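Local coordinates for DUF655 domain-containing protein (PDB 2I5H) that is of unknown function but belongs to the DUF655 family, whose kinship with helix-hairpin-helix proteins hints at a possible role in nucleic-acid binding, at residues L89-L94 / Y183-P188; V178-Y183 / P188-K193. All coordinates share one frame; numbering follows the deposited sequence.

Contact 1 of 2, residues L89-L94 / Y183-P188; sequences LRYEDL and YEIKNP
A single water joins Ile185 to Tyr91. It donates a hydrogen bond to Ile185 O at 2.7 Å, near the end of helix 173-186, and accepts one from Tyr91 N at 2.9 Å. The two backbones are thus linked only through solvent, and the direct contact is made by side chains.

The Tyr91 ring and Lys186 lie side by side and point the same way. Tyr91 has CG opposite the backbone N (chi1 -179°), and the Lys186 chain runs extended beyond CG over one face of the ring. Lys186 CE sits 3.7 Å from the ring centroid, 16° off the normal, a CH-pi contact. Lys186 CG lies over the other end of the ring, 3.9 Å from Tyr91 CG. At the root of the tyrosine, CB meets Ile185 CG2 at 4.3 Å.

Within 89-94, Arg90 grips Asp93 side-on. Its NE and backbone N both bond OD2 and its NH2 bonds OD1, beside the backbone bond from Asp93 N to Arg90 O.

Tyr91 also touches Lys99 and Leu102 of helix 96-111, while Ile185 reaches Leu55 of strand 55-60. The contact therefore joins the turn between strand 82-88 and helix 96-111 to the end of helix 173-186.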
loop_
_atom_site.group_PDB
_atom_site.type_symbol
_atom_site.label_atom_id
_atom_site.label_comp_id
_atom_site.label_asym_id
_atom_site.label_seq_id
_atom_site.Cartn_x
_atom_site.Cartn_y
_atom_site.Cartn_z
ATOM N N LEU A 89 2.722 -4.143 12.256
ATOM C CA LEU A 89 1.365 -4.652 12.435
ATOM C C LEU A 89 0.911 -5.644 11.380
ATOM O O LEU A 89 1.404 -5.638 10.264
ATOM C CB LEU A 89 0.380 -3.479 12.412
ATOM C CG LEU A 89 0.636 -2.301 13.356
ATOM C CD1 LEU A 89 -0.329 -1.165 13.025
ATOM C CD2 LEU A 89 0.472 -2.751 14.795
ATOM N N ARG A 90 -0.043 -6.494 11.759
ATOM C CA ARG A 90 -0.654 -7.436 10.832
ATOM C C ARG A 90 -1.901 -6.674 10.389
ATOM O O ARG A 90 -2.283 -5.682 11.011
ATOM C CB ARG A 90 -1.106 -8.718 11.539
ATOM C CG ARG A 90 -0.000 -9.514 12.182
ATOM C CD ARG A 90 -0.587 -10.554 13.145
ATOM N NE ARG A 90 -1.342 -9.918 14.219
ATOM C CZ ARG A 90 -1.905 -10.564 15.236
ATOM N NH1 ARG A 90 -1.802 -11.886 15.327
ATOM N NH2 ARG A 90 -2.564 -9.884 16.169
ATOM N N TYR A 91 -2.548 -7.129 9.326
ATOM C CA TYR A 91 -3.748 -6.444 8.872
ATOM C C TYR A 91 -4.804 -6.355 9.979
ATOM O O TYR A 91 -5.486 -5.339 10.116
ATOM C CB TYR A 91 -4.347 -7.164 7.668
ATOM C CG TYR A 91 -5.584 -6.477 7.151
ATOM C CD1 TYR A 91 -5.490 -5.352 6.334
ATOM C CD2 TYR A 91 -6.853 -6.938 7.497
ATOM C CE1 TYR A 91 -6.634 -4.701 5.870
ATOM C CE2 TYR A 91 -7.998 -6.299 7.042
ATOM C CZ TYR A 91 -7.886 -5.186 6.231
ATOM O OH TYR A 91 -9.024 -4.560 5.766
ATOM N N GLU A 92 -4.932 -7.415 10.774
ATOM C CA GLU A 92 -5.935 -7.453 11.841
ATOM C C GLU A 92 -5.700 -6.445 12.956
ATOM O O GLU A 92 -6.626 -6.091 13.682
ATOM C CB GLU A 92 -6.013 -8.856 12.449
ATOM C CG GLU A 92 -4.743 -9.298 13.172
ATOM C CD GLU A 92 -4.767 -10.763 13.546
ATOM O OE1 GLU A 92 -5.151 -11.096 14.689
ATOM O OE2 GLU A 92 -4.405 -11.586 12.683
ATOM N N ASP A 93 -4.462 -5.988 13.096
ATOM C CA ASP A 93 -4.134 -5.026 14.142
ATOM C C ASP A 93 -4.510 -3.601 13.774
ATOM O O ASP A 93 -4.446 -2.708 14.614
ATOM C CB ASP A 93 -2.641 -5.104 14.467
ATOM C CG ASP A 93 -2.221 -6.496 14.891
ATOM O OD1 ASP A 93 -2.766 -6.987 15.902
ATOM O OD2 ASP A 93 -1.356 -7.095 14.218
ATOM N N LEU A 94 -4.887 -3.384 12.519
ATOM C CA LEU A 94 -5.289 -2.052 12.085
ATOM C C LEU A 94 -6.639 -1.701 12.695
ATOM O O LEU A 94 -7.491 -2.574 12.878
ATOM C CB LEU A 94 -5.406 -1.985 10.560
ATOM C CG LEU A 94 -4.128 -2.080 9.723
ATOM C CD1 LEU A 94 -4.506 -2.114 8.249
ATOM C CD2 LEU A 94 -3.219 -0.879 10.021
ATOM N N TYR A 183 -3.877 -7.935 -0.834
ATOM C CA TYR A 183 -3.883 -9.389 -0.723
ATOM C C TYR A 183 -2.607 -9.877 -0.040
ATOM O O TYR A 183 -2.654 -10.726 0.848
ATOM C CB TYR A 183 -3.994 -10.040 -2.104
ATOM C CG TYR A 183 -3.979 -11.550 -2.037
ATOM C CD1 TYR A 183 -5.112 -12.260 -1.645
ATOM C CD2 TYR A 183 -2.817 -12.266 -2.317
ATOM C CE1 TYR A 183 -5.087 -13.651 -1.533
ATOM C CE2 TYR A 183 -2.782 -13.655 -2.207
ATOM C CZ TYR A 183 -3.918 -14.339 -1.815
ATOM O OH TYR A 183 -3.885 -15.712 -1.706
ATOM N N GLU A 184 -1.470 -9.333 -0.456
ATOM C CA GLU A 184 -0.186 -9.726 0.113
ATOM C C GLU A 184 -0.081 -9.332 1.583
ATOM O O GLU A 184 0.424 -10.098 2.405
ATOM C CB GLU A 184 0.955 -9.108 -0.702
ATOM C CG GLU A 184 1.075 -9.712 -2.107
ATOM C CD GLU A 184 2.167 -9.081 -2.954
ATOM O OE1 GLU A 184 3.013 -8.348 -2.403
ATOM O OE2 GLU A 184 2.188 -9.334 -4.183
ATOM N N ILE A 185 -0.572 -8.146 1.915
ATOM C CA ILE A 185 -0.540 -7.684 3.297
ATOM C C ILE A 185 -1.354 -8.622 4.188
ATOM O O ILE A 185 -0.962 -8.919 5.316
ATOM C CB ILE A 185 -1.106 -6.255 3.411
ATOM C CG1 ILE A 185 -0.144 -5.273 2.737
ATOM C CG2 ILE A 185 -1.345 -5.899 4.878
ATOM C CD1 ILE A 185 -0.610 -3.833 2.760
ATOM N N LYS A 186 -2.482 -9.096 3.671
ATOM C CA LYS A 186 -3.346 -9.997 4.424
ATOM C C LYS A 186 -2.822 -11.426 4.442
ATOM O O LYS A 186 -3.126 -12.192 5.358
ATOM C CB LYS A 186 -4.758 -10.000 3.840
ATOM C CG LYS A 186 -5.502 -8.688 3.964
ATOM C CD LYS A 186 -6.926 -8.841 3.459
ATOM C CE LYS A 186 -7.717 -7.557 3.616
ATOM N NZ LYS A 186 -9.124 -7.708 3.137
ATOM N N ASN A 187 -2.033 -11.787 3.434
ATOM C CA ASN A 187 -1.496 -13.139 3.347
ATOM C C ASN A 187 0.022 -13.181 3.258
ATOM O O ASN A 187 0.586 -13.454 2.198
ATOM C CB ASN A 187 -2.096 -13.865 2.142
ATOM C CG ASN A 187 -3.607 -13.894 2.177
ATOM O OD1 ASN A 187 -4.268 -12.965 1.718
ATOM N ND2 ASN A 187 -4.164 -14.959 2.741
ATOM N N PRO A 188 0.706 -12.921 4.380
ATOM C CA PRO A 188 2.168 -12.937 4.401
ATOM C C PRO A 188 2.751 -14.294 4.014
ATOM O O PRO A 188 3.931 -14.396 3.685
ATOM C CB PRO A 188 2.494 -12.540 5.840
ATOM C CG PRO A 188 1.329 -13.088 6.605
ATOM C CD PRO A 188 0.164 -12.698 5.733
HETATM O O HOH W 1 -1.577 -9.460 7.858
#

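Contact 2 of 2, residues V178-Y183 / P188-K193; sequences VSRIIY and PQTKYK
Arg180 reaches from the helix to the chain that follows it. Of the polar contacts, one is direct: Arg180 NH2 donates to Tyr192 O at 2.7 Å. The bond is short but badly bent, 122° at the hydrogen, so it is weak. The carbonyl lies at the edge of the guanidinium, near its plane. The arginine CG stands anti to the backbone N (chi1 179°) and the chain bends at chi2 (59°), which carries the guanidinium out to the following loop. The group's strongest partner is Glu184, which forms a salt bridge with NE, and NH1 makes a weak bond to Leu136 O.

One water bridges the two segments beside this bond. It accepts from Arg180 NH2 at 3.1 Å and from Tyr192 N at 3.1 Å, and it is 2.6 Å from Thr190 OG1. One solvent site thus ties the helix to two points of the tail and satisfies a backbone N-H there.

The packing is light. Thr190 OG1 meets the edge of the Tyr183 ring, 3.6 Å from CE2.

Within the tail, Lys193 NZ curls back onto two carbonyls. It bonds Thr190 O at 2.7 Å, in the carbonyl plane, and Pro188 O at 2.6 Å, where NZ stands well above the plane of the Pro188 carbonyl. The lysine thus bridges two carbonyls of 188-193.

Together these contacts fold the tail back beside helix 173-186. Leu136 lies just before helix 142-154, in the stretch where a helix-hairpin-helix hairpin would probably fall. Through two weak bonds Arg180 lies between the tail and that probable hairpin.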
loop_
_atom_site.group_PDB
_atom_site.type_symbol
_atom_site.label_atom_id
_atom_site.label_comp_id
_atom_site.label_asym_id
_atom_site.label_seq_id
_atom_site.Cartn_x
_atom_site.Cartn_y
_atom_site.Cartn_z
ATOM N N VAL A 178 -3.699 -2.198 -6.264
ATOM C CA VAL A 178 -4.121 -2.053 -4.872
ATOM C C VAL A 178 -4.647 -3.379 -4.334
ATOM O O VAL A 178 -4.338 -3.762 -3.204
ATOM C CB VAL A 178 -5.221 -0.973 -4.724
ATOM C CG1 VAL A 178 -5.748 -0.957 -3.298
ATOM C CG2 VAL A 178 -4.656 0.390 -5.090
ATOM N N SER A 179 -5.437 -4.075 -5.148
ATOM C CA SER A 179 -5.995 -5.364 -4.756
ATOM C C SER A 179 -4.902 -6.375 -4.445
ATOM O O SER A 179 -5.010 -7.131 -3.482
ATOM C CB SER A 179 -6.894 -5.928 -5.863
ATOM O OG SER A 179 -8.117 -5.225 -5.941
ATOM N N ARG A 180 -3.854 -6.394 -5.265
ATOM C CA ARG A 180 -2.754 -7.327 -5.047
ATOM C C ARG A 180 -1.985 -6.974 -3.779
ATOM O O ARG A 180 -1.681 -7.846 -2.968
ATOM C CB ARG A 180 -1.800 -7.343 -6.247
ATOM C CG ARG A 180 -0.607 -8.285 -6.075
ATOM C CD ARG A 180 -1.052 -9.728 -5.851
ATOM N NE ARG A 180 0.059 -10.590 -5.451
ATOM C CZ ARG A 180 -0.047 -11.898 -5.235
ATOM N NH1 ARG A 180 -1.214 -12.507 -5.381
ATOM N NH2 ARG A 180 1.014 -12.598 -4.858
ATOM N N ILE A 181 -1.675 -5.694 -3.602
ATOM C CA ILE A 181 -0.944 -5.269 -2.410
ATOM C C ILE A 181 -1.711 -5.642 -1.143
ATOM O O ILE A 181 -1.148 -6.211 -0.207
ATOM C CB ILE A 181 -0.674 -3.750 -2.441
ATOM C CG1 ILE A 181 0.282 -3.433 -3.598
ATOM C CG2 ILE A 181 -0.077 -3.293 -1.112
ATOM C CD1 ILE A 181 0.495 -1.950 -3.844
ATOM N N ILE A 182 -2.999 -5.333 -1.112
ATOM C CA ILE A 182 -3.810 -5.666 0.048
ATOM C C ILE A 182 -3.822 -7.177 0.259
ATOM O O ILE A 182 -3.765 -7.653 1.392
ATOM C CB ILE A 182 -5.247 -5.130 -0.117
ATOM C CG1 ILE A 182 -5.235 -3.606 0.054
ATOM C CG2 ILE A 182 -6.180 -5.790 0.886
ATOM C CD1 ILE A 182 -6.581 -2.944 -0.091
ATOM N N TYR A 183 -3.877 -7.935 -0.834
ATOM C CA TYR A 183 -3.883 -9.389 -0.723
ATOM C C TYR A 183 -2.607 -9.877 -0.040
ATOM O O TYR A 183 -2.654 -10.726 0.848
ATOM C CB TYR A 183 -3.994 -10.040 -2.104
ATOM C CG TYR A 183 -3.979 -11.550 -2.037
ATOM C CD1 TYR A 183 -5.112 -12.260 -1.645
ATOM C CD2 TYR A 183 -2.817 -12.266 -2.317
ATOM C CE1 TYR A 183 -5.087 -13.651 -1.533
ATOM C CE2 TYR A 183 -2.782 -13.655 -2.207
ATOM C CZ TYR A 183 -3.918 -14.339 -1.815
ATOM O OH TYR A 183 -3.885 -15.712 -1.706
ATOM N N PRO A 188 0.706 -12.921 4.380
ATOM C CA PRO A 188 2.168 -12.937 4.401
ATOM C C PRO A 188 2.751 -14.294 4.014
ATOM O O PRO A 188 3.931 -14.396 3.685
ATOM C CB PRO A 188 2.494 -12.540 5.840
ATOM C CG PRO A 188 1.329 -13.088 6.605
ATOM C CD PRO A 188 0.164 -12.698 5.733
ATOM N N GLN A 189 1.924 -15.334 4.048
ATOM C CA GLN A 189 2.389 -16.667 3.691
ATOM C C GLN A 189 2.225 -16.982 2.202
ATOM O O GLN A 189 2.656 -18.040 1.740
ATOM C CB GLN A 189 1.676 -17.733 4.533
ATOM C CG GLN A 189 0.157 -17.729 4.446
ATOM C CD GLN A 189 -0.465 -16.486 5.053
ATOM O OE1 GLN A 189 -0.176 -16.123 6.195
ATOM N NE2 GLN A 189 -1.334 -15.833 4.294
ATOM N N THR A 190 1.611 -16.070 1.450
ATOM C CA THR A 190 1.437 -16.297 0.017
ATOM C C THR A 190 2.830 -16.506 -0.570
ATOM O O THR A 190 3.791 -15.881 -0.126
ATOM C CB THR A 190 0.750 -15.097 -0.681
ATOM O OG1 THR A 190 0.314 -15.493 -1.988
ATOM C CG2 THR A 190 1.709 -13.923 -0.818
ATOM N N LYS A 191 2.941 -17.384 -1.562
ATOM C CA LYS A 191 4.236 -17.684 -2.162
ATOM C C LYS A 191 4.913 -16.540 -2.906
ATOM O O LYS A 191 6.142 -16.474 -2.954
ATOM C CB LYS A 191 4.122 -18.892 -3.099
ATOM C CG LYS A 191 5.431 -19.235 -3.800
ATOM C CD LYS A 191 5.362 -20.569 -4.520
ATOM C CE LYS A 191 6.681 -20.873 -5.218
ATOM N NZ LYS A 191 7.840 -20.828 -4.278
ATOM N N TYR A 192 4.127 -15.639 -3.484
ATOM C CA TYR A 192 4.703 -14.529 -4.229
ATOM C C TYR A 192 4.414 -13.150 -3.640
ATOM O O TYR A 192 3.265 -12.792 -3.401
ATOM C CB TYR A 192 4.220 -14.579 -5.681
ATOM C CG TYR A 192 4.708 -15.795 -6.434
ATOM C CD1 TYR A 192 6.060 -15.957 -6.733
ATOM C CD2 TYR A 192 3.821 -16.795 -6.834
ATOM C CE1 TYR A 192 6.519 -17.084 -7.412
ATOM C CE2 TYR A 192 4.270 -17.926 -7.514
ATOM C CZ TYR A 192 5.619 -18.064 -7.797
ATOM O OH TYR A 192 6.071 -19.184 -8.455
ATOM N N LYS A 193 5.476 -12.385 -3.407
ATOM C CA LYS A 193 5.356 -11.033 -2.872
ATOM C C LYS A 193 5.813 -10.070 -3.962
ATOM O O LYS A 193 6.983 -9.690 -4.018
ATOM C CB LYS A 193 6.232 -10.858 -1.625
ATOM C CG LYS A 193 5.889 -11.776 -0.454
ATOM C CD LYS A 193 4.449 -11.610 -0.002
ATOM C CE LYS A 193 4.200 -12.332 1.316
ATOM N NZ LYS A 193 4.613 -13.764 1.268
HETATM O O HOH W 2 1.137 -15.677 -4.396
#

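In the fold
Both contacts use helix 173-186, and their centres lie about 9 Å apart. Along the chain their segments alternate, and Tyr183 and Pro188 belong to both. Contact 1 joins the helix end to the turn after strand 82-88. Contact 2 joins the preceding turns of the helix to the tail. Glu184 is one link between them: its OE1 packs 3.6 Å from Lys193 CA, and its carboxylate also receives Leu194 N, Phe195 N and Thr196 OG1. It therefore holds both Arg180 and the tail beyond contact 2. The function is unknown, and neither contact can be tied to an active site or ligand.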